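Local coordinates for gram-negative insecticidal protein (Chromobacterium piscinae, PDB 6FBM) that is an insecticidal toxin of the MACPF and beta-tripod families that probably kills insect cells by forming pores in their membranes, at residues V392-C406 with W456-L469. Sequence-based numbering, arbitrary orientation.
Sequences VWDDAGSGKSKDYAC and WWDKGTGARKDVSL
Two beta-hairpin loops, one joining strands 393-394 and 403-410 and the other strands 450-457 and 468-473, pack together around the indole of Trp-393, which reaches across into the second loop. With chi1 at 170°, CG trans to the backbone N, the Trp-393 ring turns one face onto Val-467. Val-467 CG1 sits over that face, 3.5 Å from the centroid of the five-membered ring, a CH-pi contact. Trp-456 points its edge at the face of the six-membered ring of Trp-393 in a T-shaped pair, planes at 77°. At the indole's own edge, NE1 donates to Lys-465 O at 3.1 Å; the acceptor lies near the ring plane, but the donor stands above the carbonyl plane and the bond is bent (137°). A weak second bond runs from NE1 to Asp-458 OD2 at 3.3 Å, while Asp-458 OD1 takes Val-467 N and the hydroxyl of Tyr-489. In what is probably the beta-tripod part of the toxin, these loops belong to different antiparallel sheets, and a classic beta bulge places Val-392 and Trp-393 opposite Cys-406. Farther out toward the loop tips, Arg-464 N donates to Ala-396 O at 3.2 Å, in the carbonyl plane. One water donates to Asp-394 O and Ala-396 O and accepts from Lys-465 N. A long salt bridge joins Asp-394 OD2 to Lys-465 NZ at 3.8 Å.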
# COMPACT_ATOMS: atom_id res chain seq x y z
N VAL A 392 76.50 20.89 10.23
CA VAL A 392 77.05 20.94 11.55
C VAL A 392 78.45 21.58 11.43
O VAL A 392 78.87 22.29 12.34
CB VAL A 392 77.14 19.52 12.16
CG1 VAL A 392 77.72 19.56 13.57
CG2 VAL A 392 75.78 18.91 12.25
N TRP A 393 79.13 21.31 10.31
CA TRP A 393 80.53 21.67 10.13
C TRP A 393 80.92 21.58 8.67
O TRP A 393 80.42 20.73 7.95
CB TRP A 393 81.39 20.69 10.92
CG TRP A 393 82.86 20.77 10.65
CD1 TRP A 393 83.76 21.59 11.27
CD2 TRP A 393 83.61 20.00 9.70
NE1 TRP A 393 85.02 21.38 10.77
CE2 TRP A 393 84.96 20.41 9.80
CE3 TRP A 393 83.28 19.01 8.78
CZ2 TRP A 393 85.97 19.87 9.01
CZ3 TRP A 393 84.29 18.47 8.00
CH2 TRP A 393 85.61 18.90 8.12
N ASP A 394 81.84 22.45 8.27
CA ASP A 394 82.58 22.30 7.02
C ASP A 394 84.05 22.68 7.20
O ASP A 394 84.43 23.18 8.25
CB ASP A 394 81.90 23.09 5.88
CG ASP A 394 81.65 24.53 6.23
OD1 ASP A 394 82.59 25.32 6.25
OD2 ASP A 394 80.49 24.88 6.47
N ASP A 395 84.87 22.45 6.15
CA ASP A 395 86.33 22.69 6.18
C ASP A 395 86.75 24.09 5.69
O ASP A 395 87.90 24.27 5.28
CB ASP A 395 87.08 21.61 5.39
CG ASP A 395 87.12 21.87 3.88
OD1 ASP A 395 86.08 22.25 3.30
OD2 ASP A 395 88.21 21.72 3.27
N ALA A 396 85.83 25.06 5.71
CA ALA A 396 86.16 26.44 5.31
C ALA A 396 87.30 26.93 6.19
O ALA A 396 87.22 26.83 7.43
CB ALA A 396 84.94 27.35 5.45
N GLY A 397 88.37 27.40 5.53
CA GLY A 397 89.59 27.86 6.22
C GLY A 397 90.78 26.91 6.18
O GLY A 397 91.93 27.34 6.38
N SER A 398 90.53 25.63 5.93
CA SER A 398 91.60 24.65 5.77
C SER A 398 92.46 24.89 4.53
O SER A 398 93.58 24.38 4.44
CB SER A 398 90.99 23.26 5.64
OG SER A 398 90.23 23.17 4.43
N GLY A 399 91.92 25.61 3.55
CA GLY A 399 92.63 25.91 2.33
C GLY A 399 92.78 24.72 1.41
O GLY A 399 93.45 24.85 0.38
N LYS A 400 92.14 23.58 1.72
CA LYS A 400 92.22 22.40 0.87
C LYS A 400 91.24 22.65 -0.27
O LYS A 400 90.19 23.28 -0.07
CB LYS A 400 91.85 21.10 1.59
CG LYS A 400 92.40 20.91 2.99
CD LYS A 400 93.93 20.85 3.10
CE LYS A 400 94.36 20.97 4.55
NZ LYS A 400 95.80 20.72 4.70
N SER A 401 91.60 22.17 -1.47
CA SER A 401 90.86 22.47 -2.68
C SER A 401 89.50 21.75 -2.67
O SER A 401 88.48 22.30 -3.11
CB SER A 401 91.68 22.10 -3.93
OG SER A 401 91.80 20.70 -4.09
N LYS A 402 89.50 20.53 -2.15
CA LYS A 402 88.29 19.74 -1.97
C LYS A 402 87.68 20.03 -0.58
O LYS A 402 88.34 20.55 0.35
CB LYS A 402 88.54 18.25 -2.22
CG LYS A 402 89.20 17.96 -3.56
CD LYS A 402 89.24 16.52 -4.00
CE LYS A 402 90.07 15.56 -3.13
NZ LYS A 402 91.45 15.90 -2.72
N ASP A 403 86.37 19.77 -0.49
CA ASP A 403 85.56 20.13 0.67
C ASP A 403 85.08 18.92 1.47
O ASP A 403 84.93 17.81 0.94
CB ASP A 403 84.38 20.99 0.20
CG ASP A 403 84.81 22.35 -0.34
OD1 ASP A 403 85.66 23.03 0.30
OD2 ASP A 403 84.31 22.72 -1.42
N TYR A 404 84.88 19.15 2.76
CA TYR A 404 84.60 18.12 3.74
C TYR A 404 83.59 18.70 4.69
O TYR A 404 83.81 19.78 5.21
CB TYR A 404 85.87 17.75 4.52
CG TYR A 404 86.98 17.33 3.60
CD1 TYR A 404 87.13 16.00 3.21
CD2 TYR A 404 87.86 18.27 3.08
CE1 TYR A 404 88.14 15.62 2.33
CE2 TYR A 404 88.87 17.90 2.19
CZ TYR A 404 89.01 16.59 1.83
OH TYR A 404 89.99 16.24 0.96
N ALA A 405 82.47 18.01 4.90
CA ALA A 405 81.39 18.56 5.72
C ALA A 405 80.61 17.51 6.46
O ALA A 405 80.52 16.37 6.01
CB ALA A 405 80.45 19.36 4.83
N CYS A 406 80.03 17.92 7.58
CA CYS A 406 79.14 17.07 8.36
C CYS A 406 77.75 17.67 8.22
O CYS A 406 77.55 18.85 8.51
CB CYS A 406 79.56 17.10 9.81
SG CYS A 406 78.51 16.08 10.84
N TRP A 456 85.84 10.36 15.39
CA TRP A 456 86.72 11.25 14.62
C TRP A 456 86.48 12.72 14.99
O TRP A 456 85.43 13.05 15.54
CB TRP A 456 86.44 11.05 13.14
CG TRP A 456 87.24 11.84 12.16
CD1 TRP A 456 88.42 11.49 11.62
CD2 TRP A 456 86.88 13.09 11.55
NE1 TRP A 456 88.83 12.43 10.71
CE2 TRP A 456 87.90 13.43 10.65
CE3 TRP A 456 85.78 13.94 11.67
CZ2 TRP A 456 87.87 14.59 9.88
CZ3 TRP A 456 85.75 15.11 10.89
CH2 TRP A 456 86.79 15.41 10.01
N TRP A 457 87.48 13.55 14.76
CA TRP A 457 87.37 15.01 14.78
C TRP A 457 88.29 15.57 13.71
O TRP A 457 89.15 14.86 13.19
CB TRP A 457 87.70 15.65 16.15
CG TRP A 457 88.88 15.08 16.90
CD1 TRP A 457 90.02 14.52 16.38
CD2 TRP A 457 89.05 15.04 18.33
NE1 TRP A 457 90.86 14.10 17.39
CE2 TRP A 457 90.29 14.41 18.60
CE3 TRP A 457 88.26 15.48 19.42
CZ2 TRP A 457 90.77 14.21 19.90
CZ3 TRP A 457 88.73 15.26 20.70
CH2 TRP A 457 89.97 14.62 20.93
N ASP A 458 88.11 16.84 13.39
CA ASP A 458 88.80 17.44 12.26
C ASP A 458 90.14 18.05 12.60
O ASP A 458 90.79 18.62 11.73
CB ASP A 458 87.90 18.50 11.59
CG ASP A 458 87.87 19.82 12.35
OD1 ASP A 458 87.56 19.80 13.55
OD2 ASP A 458 88.12 20.87 11.75
N LYS A 459 90.58 17.97 13.86
CA LYS A 459 91.78 18.72 14.27
C LYS A 459 93.01 18.28 13.46
O LYS A 459 93.21 17.10 13.19
CB LYS A 459 91.98 18.73 15.77
CG LYS A 459 92.42 17.44 16.41
CD LYS A 459 91.68 17.21 17.75
CE LYS A 459 91.87 18.26 18.81
NZ LYS A 459 91.65 17.66 20.19
N GLY A 460 93.77 19.29 13.02
CA GLY A 460 94.80 19.14 12.00
C GLY A 460 94.40 19.75 10.67
O GLY A 460 95.28 20.19 9.91
N THR A 461 93.10 19.75 10.36
CA THR A 461 92.60 20.30 9.08
C THR A 461 92.85 21.82 8.94
O THR A 461 93.14 22.32 7.85
CB THR A 461 91.10 19.94 8.88
OG1 THR A 461 90.73 20.02 7.50
CG2 THR A 461 90.21 20.84 9.69
N GLY A 462 92.77 22.52 10.08
CA GLY A 462 92.91 23.97 10.13
C GLY A 462 91.69 24.70 9.62
O GLY A 462 91.81 25.68 8.90
N ALA A 463 90.50 24.24 10.00
CA ALA A 463 89.25 24.86 9.59
C ALA A 463 88.81 25.69 10.75
O ALA A 463 89.00 25.27 11.90
CB ALA A 463 88.20 23.81 9.26
N ARG A 464 88.20 26.84 10.47
CA ARG A 464 87.73 27.79 11.51
C ARG A 464 86.83 27.06 12.48
O ARG A 464 87.03 27.12 13.71
CB ARG A 464 86.96 28.97 10.93
CG ARG A 464 87.68 29.68 9.79
CD ARG A 464 87.32 31.12 9.63
NE ARG A 464 88.22 31.70 8.64
CZ ARG A 464 88.09 31.58 7.31
NH1 ARG A 464 87.07 30.90 6.77
NH2 ARG A 464 88.99 32.14 6.51
N LYS A 465 85.85 26.36 11.89
CA LYS A 465 84.87 25.60 12.65
C LYS A 465 85.47 24.25 12.98
O LYS A 465 86.37 23.76 12.29
CB LYS A 465 83.58 25.42 11.87
CG LYS A 465 82.98 26.71 11.31
CD LYS A 465 81.67 26.46 10.64
CE LYS A 465 81.49 27.28 9.34
NZ LYS A 465 80.02 27.51 9.18
N ASP A 466 84.95 23.67 14.04
CA ASP A 466 85.41 22.39 14.54
C ASP A 466 84.26 21.39 14.58
O ASP A 466 83.08 21.77 14.64
CB ASP A 466 85.98 22.57 15.95
CG ASP A 466 87.17 23.52 16.01
OD1 ASP A 466 87.84 23.77 14.96
OD2 ASP A 466 87.44 23.96 17.15
N VAL A 467 84.60 20.10 14.52
CA VAL A 467 83.62 19.03 14.68
C VAL A 467 84.24 17.78 15.25
O VAL A 467 85.40 17.48 14.97
CB VAL A 467 82.92 18.69 13.34
CG1 VAL A 467 83.85 17.96 12.38
CG2 VAL A 467 81.63 17.92 13.57
N SER A 468 83.46 17.07 16.05
CA SER A 468 83.78 15.74 16.53
C SER A 468 82.55 14.84 16.35
O SER A 468 81.43 15.25 16.68
CB SER A 468 84.17 15.78 18.01
OG SER A 468 85.19 16.74 18.26
N LEU A 469 82.76 13.63 15.85
CA LEU A 469 81.70 12.66 15.63
C LEU A 469 81.65 11.69 16.80
O LEU A 469 82.62 11.00 17.09
CB LEU A 469 81.93 11.91 14.32
CG LEU A 469 82.23 12.78 13.11
CD1 LEU A 469 82.34 11.88 11.89
CD2 LEU A 469 81.19 13.87 12.88
O HOH W 1 85.22 25.77 8.92